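Putative polyketide synthase (Brevibacillus brevis, PDB 5HU7) is the dehydratase domain of a trans-AT polyketide synthase and probably removes water from beta-hydroxyacyl chains to leave a double bond. Local coordinates at residues 48-56 with 238-247; 76-87 with 126-137. All blocks are in the same frame, centred on the assembly; numbering follows the deposited sequence.

Contact 1 of 2, residues 48-56 with 238-247; sequences RFFPLIAYL and LDGTFTLEEL
In the double hotdog fold expected of a polyketide synthase dehydratase, the start of helix 52-65, probably in the first hotdog half, packs on strand 241-249 of the second, and F242 is the residue on which the helix side chains converge. By its sequence, P51 just ahead of the helix probably closes the HXXXGXXXXP motif of dehydratases. L52 reaches F242 with CD2, which lies 3.2 Å from F242 CD2 as the two side chains pass in opposite directions. Y55 CD2 and L56 CD2 both come to the edge of the same ring, near its plane, at 3.8 Å from F242 CE2 and 3.9 Å from F242 CZ. F242 CB already faces the helix; with chi1 at 76° CG sits between the backbone N and the carbonyl carbon, and the ring turns its edge to Y55 and L56. Replacing F242 with an alanine would probably open a gap beneath the helix and leave L52, Y55 and L56 without the ring they share. Farther along, L56 CD2 meets L244 CD2 at 4.0 Å. At the other end the F49 ring lies flat on the backbone of the turn: G240 CA is 3.9 Å from the F49 ring centroid, a CH-pi contact over the face, and D239 O stands over that face too. D239 OD1 accepts from T241 N, an Asx turn, and also from T241 OG1, two bonds that brace this corner. Y55 OH is hydrogen-bonded to L88 N. Around the contact, strand 76-84 flanks F242 through T84, and strand 287-298 supplies M296 beside L52 and M291 beside L244.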
# COMPACT_ATOMS: atom_id res chain seq x y z
N ARG A 48 -26.12 4.42 8.98
CA ARG A 48 -26.02 5.87 8.87
C ARG A 48 -25.11 6.30 7.73
O ARG A 48 -24.32 5.52 7.23
CB ARG A 48 -25.53 6.49 10.20
CG ARG A 48 -24.16 6.04 10.63
CD ARG A 48 -23.89 6.55 12.00
NE ARG A 48 -22.56 6.21 12.50
CZ ARG A 48 -22.18 4.99 12.86
NH1 ARG A 48 -23.01 3.96 12.75
NH2 ARG A 48 -20.95 4.79 13.33
N PHE A 49 -25.19 7.55 7.39
CA PHE A 49 -24.42 8.16 6.31
C PHE A 49 -22.99 8.32 6.75
O PHE A 49 -22.74 8.71 7.89
CB PHE A 49 -24.98 9.56 5.96
CG PHE A 49 -26.38 9.56 5.39
CD1 PHE A 49 -26.70 8.76 4.30
CD2 PHE A 49 -27.37 10.38 5.93
CE1 PHE A 49 -28.01 8.74 3.78
CE2 PHE A 49 -28.66 10.35 5.41
CZ PHE A 49 -28.98 9.52 4.35
N PHE A 50 -22.03 8.05 5.84
CA PHE A 50 -20.61 8.29 6.10
C PHE A 50 -20.44 9.79 6.39
O PHE A 50 -21.04 10.58 5.67
CB PHE A 50 -19.76 7.91 4.88
CG PHE A 50 -18.27 7.83 5.12
CD1 PHE A 50 -17.73 6.79 5.87
CD2 PHE A 50 -17.40 8.68 4.46
CE1 PHE A 50 -16.36 6.68 6.04
CE2 PHE A 50 -16.02 8.52 4.58
CZ PHE A 50 -15.51 7.54 5.37
N PRO A 51 -19.69 10.21 7.42
CA PRO A 51 -19.56 11.65 7.68
C PRO A 51 -19.04 12.46 6.50
O PRO A 51 -18.14 12.02 5.80
CB PRO A 51 -18.62 11.72 8.88
CG PRO A 51 -18.62 10.41 9.47
CD PRO A 51 -18.96 9.41 8.42
N LEU A 52 -19.61 13.65 6.27
CA LEU A 52 -19.25 14.56 5.17
C LEU A 52 -17.72 14.86 5.09
O LEU A 52 -17.09 14.55 4.07
CB LEU A 52 -20.09 15.86 5.27
CG LEU A 52 -21.62 15.74 5.07
CD1 LEU A 52 -22.40 17.08 5.33
CD2 LEU A 52 -21.96 15.14 3.76
N ILE A 53 -17.14 15.40 6.16
CA ILE A 53 -15.68 15.66 6.23
C ILE A 53 -14.81 14.42 6.04
O ILE A 53 -13.66 14.54 5.61
CB ILE A 53 -15.28 16.39 7.53
CG1 ILE A 53 -15.81 15.61 8.79
CG2 ILE A 53 -15.76 17.86 7.46
CD1 ILE A 53 -15.26 16.01 10.07
N ALA A 54 -15.33 13.25 6.35
CA ALA A 54 -14.56 12.03 6.20
C ALA A 54 -14.23 11.78 4.73
O ALA A 54 -13.13 11.31 4.44
CB ALA A 54 -15.29 10.86 6.79
N TYR A 55 -15.12 12.20 3.79
CA TYR A 55 -14.87 12.08 2.36
C TYR A 55 -13.72 12.97 1.93
O TYR A 55 -12.94 12.58 1.07
CB TYR A 55 -16.12 12.50 1.57
CG TYR A 55 -17.30 11.57 1.69
CD1 TYR A 55 -17.36 10.37 0.97
CD2 TYR A 55 -18.42 11.94 2.41
CE1 TYR A 55 -18.51 9.58 0.98
CE2 TYR A 55 -19.57 11.14 2.45
CZ TYR A 55 -19.62 9.98 1.69
OH TYR A 55 -20.74 9.22 1.70
N LEU A 56 -13.61 14.18 2.50
CA LEU A 56 -12.56 15.13 2.15
C LEU A 56 -11.23 14.72 2.70
O LEU A 56 -10.21 14.81 2.02
CB LEU A 56 -12.93 16.51 2.65
CG LEU A 56 -14.26 17.10 2.14
CD1 LEU A 56 -14.54 18.41 2.86
CD2 LEU A 56 -14.24 17.30 0.67
N LEU A 238 -30.59 16.30 6.66
CA LEU A 238 -29.48 15.98 5.76
C LEU A 238 -29.62 14.62 5.15
O LEU A 238 -30.00 13.68 5.83
CB LEU A 238 -28.12 16.09 6.47
CG LEU A 238 -27.74 17.46 7.05
CD1 LEU A 238 -26.30 17.45 7.53
CD2 LEU A 238 -27.94 18.59 6.05
N ASP A 239 -29.32 14.50 3.85
CA ASP A 239 -29.40 13.24 3.11
C ASP A 239 -28.04 12.61 2.81
O ASP A 239 -27.96 11.74 1.94
CB ASP A 239 -30.21 13.45 1.81
CG ASP A 239 -29.57 14.30 0.72
OD1 ASP A 239 -28.45 14.82 0.94
OD2 ASP A 239 -30.21 14.50 -0.33
N GLY A 240 -26.98 13.07 3.47
CA GLY A 240 -25.65 12.52 3.25
C GLY A 240 -24.89 13.04 2.02
O GLY A 240 -23.75 12.65 1.80
N THR A 241 -25.50 13.93 1.22
CA THR A 241 -24.83 14.48 0.04
C THR A 241 -24.28 15.89 0.28
O THR A 241 -24.72 16.62 1.16
CB THR A 241 -25.75 14.49 -1.20
OG1 THR A 241 -26.76 15.48 -1.07
CG2 THR A 241 -26.33 13.11 -1.53
N PHE A 242 -23.34 16.28 -0.53
CA PHE A 242 -22.81 17.62 -0.54
C PHE A 242 -22.04 17.88 -1.82
O PHE A 242 -21.65 16.95 -2.51
CB PHE A 242 -21.91 17.90 0.68
CG PHE A 242 -20.53 17.28 0.59
CD1 PHE A 242 -19.47 17.96 -0.02
CD2 PHE A 242 -20.27 16.04 1.16
CE1 PHE A 242 -18.18 17.44 0.02
CE2 PHE A 242 -18.98 15.52 1.17
CZ PHE A 242 -17.95 16.22 0.62
N THR A 243 -21.84 19.17 -2.12
CA THR A 243 -20.99 19.67 -3.19
C THR A 243 -20.07 20.73 -2.60
O THR A 243 -20.45 21.42 -1.65
CB THR A 243 -21.80 20.25 -4.38
OG1 THR A 243 -22.63 21.30 -3.91
CG2 THR A 243 -22.62 19.19 -5.10
N LEU A 244 -18.86 20.86 -3.16
CA LEU A 244 -17.91 21.86 -2.69
C LEU A 244 -17.12 22.34 -3.87
O LEU A 244 -16.38 21.58 -4.47
CB LEU A 244 -17.04 21.25 -1.59
CG LEU A 244 -15.85 22.00 -1.03
CD1 LEU A 244 -16.24 23.23 -0.40
CD2 LEU A 244 -15.14 21.15 -0.01
N GLU A 245 -17.29 23.60 -4.22
CA GLU A 245 -16.60 24.17 -5.36
C GLU A 245 -15.10 24.22 -5.19
O GLU A 245 -14.40 23.90 -6.14
CB GLU A 245 -17.15 25.56 -5.72
CG GLU A 245 -18.27 25.50 -6.75
CD GLU A 245 -17.90 24.77 -8.04
OE1 GLU A 245 -17.02 25.27 -8.78
OE2 GLU A 245 -18.41 23.64 -8.24
N GLU A 246 -14.60 24.60 -4.03
CA GLU A 246 -13.18 24.70 -3.80
C GLU A 246 -12.83 24.54 -2.37
O GLU A 246 -13.56 25.00 -1.50
CB GLU A 246 -12.66 26.06 -4.32
CG GLU A 246 -11.16 26.14 -4.51
CD GLU A 246 -10.71 27.48 -5.06
OE1 GLU A 246 -10.57 28.43 -4.25
OE2 GLU A 246 -10.52 27.59 -6.29
N LEU A 247 -11.69 23.92 -2.12
CA LEU A 247 -11.15 23.68 -0.80
C LEU A 247 -9.66 23.90 -0.90
O LEU A 247 -9.01 23.22 -1.70
CB LEU A 247 -11.44 22.23 -0.37
CG LEU A 247 -10.65 21.62 0.79
CD1 LEU A 247 -10.79 22.42 2.03
CD2 LEU A 247 -11.13 20.20 1.08

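Contact 2 of 2, residues 76-87 with 126-137; sequences GIRMSHVATDDP and VHSHGMVEFTSF
R78 and E133 run alongside each other from neighbouring antiparallel strands, in the same direction, their guanidinium and carboxylate planes turned 56° apart. R78 NH1 gives a salt bridge of 3.2 Å to E133 OE2; the oxygen lies close to the guanidinium plane, yet the donor comes from above the carboxylate plane. R78 CG is anti to the backbone N (chi1 -178°), and a bend at chi3 turns the guanidinium beside the glutamate. One water bridges E133 OE2, S80 OG and R78 O. The F137 ring stands almost upright to the guanidinium, its CE1 3.8 Å from R78 NH2. On the reverse face, M79 runs alongside V132, with CG 3.8 Å from V132 CG2, and I77 lies beside F134 in the same sense. Past the beta bulge between S80 and A83, T84 OG1 and S128 OG share a hydrogen bond of 2.9 Å. H127 ND1, with D86 O near its ring plane, donates to that carbonyl at 2.9 Å, while H127 NE2 is bonded to S115 OG. Both ring nitrogens are thus engaged, which holds the imidazole's rotation. The backbone ladder runs through R78 with E133, S80 with M131 and A83 with H129, making strands 76-84 and 125-135 neighbours in antiparallel sheet that, as in hotdog folds, packs against a helix, here 52-65. E248 forms a second salt bridge to R78, through NE, so the arginine probably offsets acidic groups from the strands on its two sides, whereas the M79 face joins by apolar contact with A59 and V63 of that helix.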
# COMPACT_ATOMS: atom_id res chain seq x y z
N GLY A 76 0.86 22.59 -0.12
CA GLY A 76 -0.49 23.14 -0.31
C GLY A 76 -1.29 22.29 -1.28
O GLY A 76 -0.77 21.85 -2.30
N ILE A 77 -2.56 22.06 -0.96
CA ILE A 77 -3.48 21.26 -1.75
C ILE A 77 -4.71 22.10 -2.04
O ILE A 77 -5.19 22.81 -1.17
CB ILE A 77 -3.88 19.98 -0.97
CG1 ILE A 77 -2.73 18.97 -0.99
CG2 ILE A 77 -5.17 19.36 -1.54
CD1 ILE A 77 -2.87 17.84 -0.01
N ARG A 78 -5.24 21.97 -3.29
CA ARG A 78 -6.51 22.57 -3.67
C ARG A 78 -7.38 21.46 -4.23
O ARG A 78 -6.99 20.81 -5.19
CB ARG A 78 -6.37 23.67 -4.71
CG ARG A 78 -7.73 24.32 -5.06
CD ARG A 78 -7.69 25.26 -6.23
NE ARG A 78 -6.89 26.44 -5.91
CZ ARG A 78 -5.69 26.73 -6.41
NH1 ARG A 78 -5.12 25.94 -7.31
NH2 ARG A 78 -5.05 27.83 -6.02
N MET A 79 -8.55 21.22 -3.62
CA MET A 79 -9.52 20.28 -4.15
C MET A 79 -10.63 21.14 -4.77
O MET A 79 -11.00 22.13 -4.19
CB MET A 79 -10.08 19.36 -3.09
CG MET A 79 -9.00 18.66 -2.29
SD MET A 79 -9.63 17.59 -0.95
CE MET A 79 -10.72 16.63 -1.80
N SER A 80 -11.07 20.82 -5.98
CA SER A 80 -12.07 21.59 -6.73
C SER A 80 -13.17 20.66 -7.23
O SER A 80 -12.89 19.50 -7.48
CB SER A 80 -11.42 22.23 -7.95
OG SER A 80 -10.50 23.23 -7.58
N HIS A 81 -14.38 21.20 -7.43
CA HIS A 81 -15.52 20.48 -8.02
C HIS A 81 -15.83 19.17 -7.32
O HIS A 81 -16.06 18.16 -7.96
CB HIS A 81 -15.27 20.24 -9.51
CG HIS A 81 -14.90 21.48 -10.25
ND1 HIS A 81 -15.71 22.60 -10.25
CD2 HIS A 81 -13.78 21.75 -10.98
CE1 HIS A 81 -15.09 23.50 -10.99
NE2 HIS A 81 -13.91 23.05 -11.43
N VAL A 82 -15.79 19.18 -6.00
CA VAL A 82 -16.07 18.00 -5.18
C VAL A 82 -17.58 17.77 -5.11
O VAL A 82 -18.36 18.71 -4.95
CB VAL A 82 -15.45 18.12 -3.77
CG1 VAL A 82 -15.82 16.92 -2.91
CG2 VAL A 82 -13.93 18.31 -3.84
N ALA A 83 -17.99 16.51 -5.23
CA ALA A 83 -19.42 16.16 -5.22
C ALA A 83 -19.63 14.79 -4.63
O ALA A 83 -19.00 13.86 -5.07
CB ALA A 83 -19.98 16.23 -6.64
N THR A 84 -20.42 14.71 -3.54
CA THR A 84 -20.85 13.46 -2.93
C THR A 84 -22.30 13.32 -3.32
O THR A 84 -23.13 13.96 -2.69
CB THR A 84 -20.61 13.44 -1.42
OG1 THR A 84 -19.18 13.42 -1.19
CG2 THR A 84 -21.27 12.23 -0.74
N ASP A 85 -22.58 12.53 -4.36
CA ASP A 85 -23.91 12.32 -4.97
C ASP A 85 -24.68 11.11 -4.42
O ASP A 85 -25.91 11.16 -4.37
CB ASP A 85 -23.78 12.10 -6.52
CG ASP A 85 -22.40 11.61 -7.07
OD1 ASP A 85 -21.37 12.21 -6.70
OD2 ASP A 85 -22.38 10.56 -7.75
N ASP A 86 -23.97 10.00 -4.18
CA ASP A 86 -24.58 8.75 -3.72
C ASP A 86 -23.96 8.41 -2.39
O ASP A 86 -22.84 7.92 -2.37
CB ASP A 86 -24.36 7.65 -4.78
CG ASP A 86 -25.33 6.48 -4.70
OD1 ASP A 86 -25.99 6.32 -3.64
OD2 ASP A 86 -25.46 5.75 -5.70
N PRO A 87 -24.63 8.70 -1.25
CA PRO A 87 -23.98 8.49 0.06
C PRO A 87 -23.58 7.06 0.41
O PRO A 87 -24.33 6.10 0.20
CB PRO A 87 -25.01 9.03 1.06
CG PRO A 87 -25.89 9.88 0.30
CD PRO A 87 -25.95 9.34 -1.08
N VAL A 126 -19.91 4.84 -7.07
CA VAL A 126 -19.06 6.01 -6.78
C VAL A 126 -19.83 6.93 -5.87
O VAL A 126 -20.90 7.43 -6.23
CB VAL A 126 -18.59 6.75 -8.06
CG1 VAL A 126 -17.81 8.02 -7.69
CG2 VAL A 126 -17.75 5.83 -8.93
N HIS A 127 -19.30 7.15 -4.68
CA HIS A 127 -19.95 7.97 -3.67
C HIS A 127 -19.48 9.39 -3.75
O HIS A 127 -20.28 10.28 -3.57
CB HIS A 127 -19.67 7.41 -2.25
CG HIS A 127 -20.01 5.96 -2.08
ND1 HIS A 127 -21.29 5.50 -2.26
CD2 HIS A 127 -19.20 4.91 -1.83
CE1 HIS A 127 -21.24 4.18 -2.10
NE2 HIS A 127 -20.00 3.78 -1.84
N SER A 128 -18.20 9.62 -3.99
CA SER A 128 -17.63 10.96 -4.03
C SER A 128 -16.52 11.06 -5.09
O SER A 128 -15.85 10.08 -5.34
CB SER A 128 -17.08 11.32 -2.65
OG SER A 128 -16.70 12.68 -2.56
N HIS A 129 -16.38 12.21 -5.72
CA HIS A 129 -15.32 12.47 -6.68
C HIS A 129 -14.95 13.95 -6.68
O HIS A 129 -15.74 14.79 -6.24
CB HIS A 129 -15.67 11.97 -8.10
CG HIS A 129 -16.88 12.61 -8.68
ND1 HIS A 129 -18.10 11.98 -8.57
CD2 HIS A 129 -17.08 13.80 -9.27
CE1 HIS A 129 -18.99 12.79 -9.10
NE2 HIS A 129 -18.45 13.92 -9.47
N GLY A 130 -13.77 14.25 -7.15
CA GLY A 130 -13.28 15.61 -7.23
C GLY A 130 -11.92 15.70 -7.87
O GLY A 130 -11.32 14.68 -8.20
N MET A 131 -11.46 16.92 -8.10
CA MET A 131 -10.16 17.19 -8.70
C MET A 131 -9.23 17.71 -7.64
O MET A 131 -9.70 18.37 -6.71
CB MET A 131 -10.29 18.24 -9.80
CG MET A 131 -11.29 17.87 -10.88
SD MET A 131 -10.72 16.48 -11.88
CE MET A 131 -12.20 15.46 -11.92
N VAL A 132 -7.93 17.44 -7.78
CA VAL A 132 -6.90 17.91 -6.86
C VAL A 132 -5.67 18.48 -7.55
O VAL A 132 -5.20 17.90 -8.51
CB VAL A 132 -6.50 16.82 -5.84
CG1 VAL A 132 -5.37 17.31 -4.93
CG2 VAL A 132 -7.71 16.42 -5.04
N GLU A 133 -5.14 19.62 -7.02
CA GLU A 133 -3.89 20.25 -7.45
C GLU A 133 -2.99 20.47 -6.26
O GLU A 133 -3.45 20.74 -5.14
CB GLU A 133 -4.11 21.62 -8.09
CG GLU A 133 -5.03 21.59 -9.30
CD GLU A 133 -5.51 22.98 -9.65
OE1 GLU A 133 -4.97 23.59 -10.60
OE2 GLU A 133 -6.38 23.48 -8.91
N PHE A 134 -1.71 20.37 -6.52
CA PHE A 134 -0.61 20.64 -5.60
C PHE A 134 -0.08 21.96 -5.99
O PHE A 134 0.25 22.17 -7.15
CB PHE A 134 0.48 19.60 -5.77
CG PHE A 134 -0.01 18.23 -5.39
CD1 PHE A 134 -0.28 17.92 -4.07
CD2 PHE A 134 -0.13 17.24 -6.34
CE1 PHE A 134 -0.73 16.65 -3.71
CE2 PHE A 134 -0.58 15.98 -5.99
CZ PHE A 134 -0.89 15.70 -4.68
N THR A 135 -0.05 22.88 -5.06
CA THR A 135 0.39 24.23 -5.33
C THR A 135 1.01 24.85 -4.11
O THR A 135 0.73 24.44 -2.99
CB THR A 135 -0.84 25.04 -5.85
OG1 THR A 135 -0.39 26.31 -6.34
CG2 THR A 135 -1.92 25.20 -4.79
N SER A 136 1.83 25.89 -4.33
CA SER A 136 2.48 26.64 -3.29
C SER A 136 1.67 27.88 -3.09
O SER A 136 1.64 28.73 -3.97
CB SER A 136 3.92 26.97 -3.66
OG SER A 136 4.56 25.78 -4.10
N PHE A 137 0.97 27.98 -1.96
CA PHE A 137 0.18 29.17 -1.67
C PHE A 137 1.09 30.33 -1.30
O PHE A 137 1.66 30.34 -0.22
CB PHE A 137 -0.88 28.91 -0.60
CG PHE A 137 -1.94 27.94 -1.08
CD1 PHE A 137 -2.92 28.35 -1.97
CD2 PHE A 137 -1.98 26.65 -0.60
CE1 PHE A 137 -3.89 27.48 -2.41
CE2 PHE A 137 -2.98 25.78 -1.00
CZ PHE A 137 -3.92 26.19 -1.93
O HOH W 1 -8.23 21.78 -7.63

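In the fold
Strand 76-84 joins the two contacts: it pairs with 125-135 in contact 2 and with 241-249, the strand of contact 1, along its other edge, F242 O lying 2.8 Å from T84 N in a probable hydrogen bond. Contact 1 is the more buried, about 7 Å from the chain centre to its own centre against about 12 Å for contact 2. Its hold across the segments is apolar and aromatic, helix against strand. Contact 2 is partly buried and rests on a backbone ladder, with charges and a water on one face. Helix 52-65 is common to both, its start in contact 1 and its later turns over contact 2.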